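Local coordinates for eukaryotic translation initiation factor 4 gamma 5 (Trypanosoma cruzi, PDB 6OZU), which probably acts as a scaffold in translation initiation, as in eIF4G relatives, where the helical MIF4G domain binds the helicase eIF4A, at residues A[5-11]-A[45-50]. Residues are numbered along the deposited sequence; the frame is centred on the assembly and turned at random.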
# COMPACT_ATOMS: atom_id res chain seq x y z
N ARG A 5 -27.58 -1.98 3.02
CA ARG A 5 -27.33 -3.03 2.04
C ARG A 5 -26.93 -4.34 2.75
O ARG A 5 -26.08 -4.33 3.65
CB ARG A 5 -26.25 -2.58 1.04
CG ARG A 5 -25.95 -3.58 -0.09
CD ARG A 5 -24.63 -3.28 -0.77
NE ARG A 5 -24.78 -2.29 -1.85
CZ ARG A 5 -24.50 -1.00 -1.74
NH1 ARG A 5 -24.06 -0.51 -0.59
NH2 ARG A 5 -24.67 -0.19 -2.77
N LYS A 6 -27.53 -5.47 2.30
CA LYS A 6 -27.30 -6.83 2.80
C LYS A 6 -25.84 -7.29 2.56
O LYS A 6 -25.17 -7.70 3.52
CB LYS A 6 -28.30 -7.81 2.17
N LEU A 7 -25.35 -7.18 1.30
CA LEU A 7 -23.98 -7.55 0.92
C LEU A 7 -22.91 -6.71 1.62
O LEU A 7 -21.82 -7.23 1.90
CB LEU A 7 -23.82 -7.50 -0.61
CG LEU A 7 -22.51 -8.02 -1.22
CD1 LEU A 7 -22.48 -9.54 -1.24
CD2 LEU A 7 -22.32 -7.46 -2.59
N HIS A 8 -23.22 -5.43 1.94
CA HIS A 8 -22.33 -4.49 2.63
C HIS A 8 -21.98 -4.99 4.04
O HIS A 8 -20.79 -5.06 4.39
CB HIS A 8 -23.01 -3.10 2.70
CG HIS A 8 -22.27 -2.07 3.51
ND1 HIS A 8 -21.36 -1.21 2.92
CD2 HIS A 8 -22.35 -1.78 4.83
CE1 HIS A 8 -20.91 -0.44 3.90
NE2 HIS A 8 -21.47 -0.76 5.07
N ASN A 9 -23.01 -5.32 4.83
CA ASN A 9 -22.88 -5.76 6.23
C ASN A 9 -22.18 -7.11 6.37
O ASN A 9 -21.41 -7.29 7.32
CB ASN A 9 -24.25 -5.76 6.92
CG ASN A 9 -25.00 -4.44 6.89
OD1 ASN A 9 -24.45 -3.37 7.12
ND2 ASN A 9 -26.29 -4.49 6.62
N GLU A 10 -22.44 -8.05 5.43
CA GLU A 10 -21.86 -9.40 5.42
C GLU A 10 -20.33 -9.35 5.26
O GLU A 10 -19.61 -10.10 5.94
CB GLU A 10 -22.52 -10.28 4.35
CG GLU A 10 -23.87 -10.82 4.78
CD GLU A 10 -24.63 -11.65 3.76
OE1 GLU A 10 -24.62 -11.29 2.56
OE2 GLU A 10 -25.26 -12.66 4.17
N VAL A 11 -19.83 -8.42 4.41
CA VAL A 11 -18.40 -8.20 4.19
C VAL A 11 -17.82 -7.62 5.48
O VAL A 11 -16.78 -8.09 5.93
CB VAL A 11 -18.12 -7.31 2.95
CG1 VAL A 11 -16.66 -6.85 2.88
CG2 VAL A 11 -18.53 -8.04 1.67
N ASP A 45 -18.81 -1.18 -3.76
CA ASP A 45 -19.01 -0.96 -2.33
C ASP A 45 -18.17 -1.94 -1.51
O ASP A 45 -17.55 -1.50 -0.54
CB ASP A 45 -20.50 -1.10 -1.97
CG ASP A 45 -20.79 -0.82 -0.52
OD1 ASP A 45 -20.89 0.37 -0.16
OD2 ASP A 45 -20.91 -1.79 0.25
N VAL A 46 -18.11 -3.23 -1.91
CA VAL A 46 -17.30 -4.26 -1.24
C VAL A 46 -15.83 -3.84 -1.23
O VAL A 46 -15.16 -3.96 -0.19
CB VAL A 46 -17.50 -5.67 -1.87
CG1 VAL A 46 -16.50 -6.69 -1.30
CG2 VAL A 46 -18.93 -6.16 -1.68
N ILE A 47 -15.33 -3.36 -2.38
CA ILE A 47 -13.93 -2.95 -2.53
C ILE A 47 -13.68 -1.68 -1.70
O ILE A 47 -12.69 -1.63 -0.99
CB ILE A 47 -13.50 -2.86 -4.03
CG1 ILE A 47 -13.74 -4.20 -4.76
CG2 ILE A 47 -12.05 -2.38 -4.20
CD1 ILE A 47 -13.13 -5.47 -4.12
N GLN A 48 -14.63 -0.70 -1.73
CA GLN A 48 -14.58 0.56 -0.97
C GLN A 48 -14.53 0.28 0.54
O GLN A 48 -13.71 0.87 1.24
CB GLN A 48 -15.79 1.45 -1.34
CG GLN A 48 -15.83 2.83 -0.65
CD GLN A 48 -15.39 3.98 -1.53
OE1 GLN A 48 -15.86 4.15 -2.66
NE2 GLN A 48 -14.50 4.82 -1.01
N VAL A 49 -15.36 -0.67 1.03
CA VAL A 49 -15.44 -1.08 2.43
C VAL A 49 -14.10 -1.63 2.93
O VAL A 49 -13.60 -1.17 3.96
CB VAL A 49 -16.63 -2.06 2.67
CG1 VAL A 49 -16.48 -2.86 3.97
CG2 VAL A 49 -17.94 -1.30 2.68
N ILE A 50 -13.52 -2.60 2.20
CA ILE A 50 -12.24 -3.21 2.57
C ILE A 50 -11.12 -2.15 2.56
O ILE A 50 -10.34 -2.10 3.52
CB ILE A 50 -11.93 -4.46 1.68
CG1 ILE A 50 -13.08 -5.51 1.75
CG2 ILE A 50 -10.56 -5.07 2.05
CD1 ILE A 50 -13.09 -6.57 0.69
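In both His-8 and Asp-45 CG lies anti to the backbone N (chi1 174° and -177°), which carries the imidazole and the carboxylate into the gap between the helices, where the two side chains cross at about a right angle. His-8 ND1 donates to Asp-45 OD2 at 2.8 Å, with the oxygen almost in the ring plane and its syn lone pair taking the proton; a weak second bond leans toward OD1. Arg-5 adds charge to the same carboxylate: a bend at its third torsion brings the guanidinium alongside, running the opposite way, with Asp-45 CB over one face, off-centre. Its NH1 is 3.3 Å from Asp-45 OD1, but that oxygen sits well out of the guanidinium plane, so the salt bridge is electrostatic, with no N-H aimed at it. Together the two basic groups would probably favour a charged Asp-45. Val-49 CG2 packs obliquely against the imidazole, 3.3 Å from His-8 CE1. Deeper in, Val-11 splits its branches: CG2 meets Val-46 CG1 at 3.8 Å, while CG1 reaches Val-49 and Ile-50. Leu-7 CD2 closes on Val-46 CG2 at 3.7 Å. Beyond, Ile-50 packs on Tyr-66 and Val-70 of helix 63-76. The axes of segments 6-11 and 45-50 approach to 9.8 Å, their N-to-C directions 32° apart, a polar patch beside an aliphatic seam joining helices 6-17 and 40-53 of the all-helical MIF4G domain, built as a HEAT-like solenoid in eIF4G relatives.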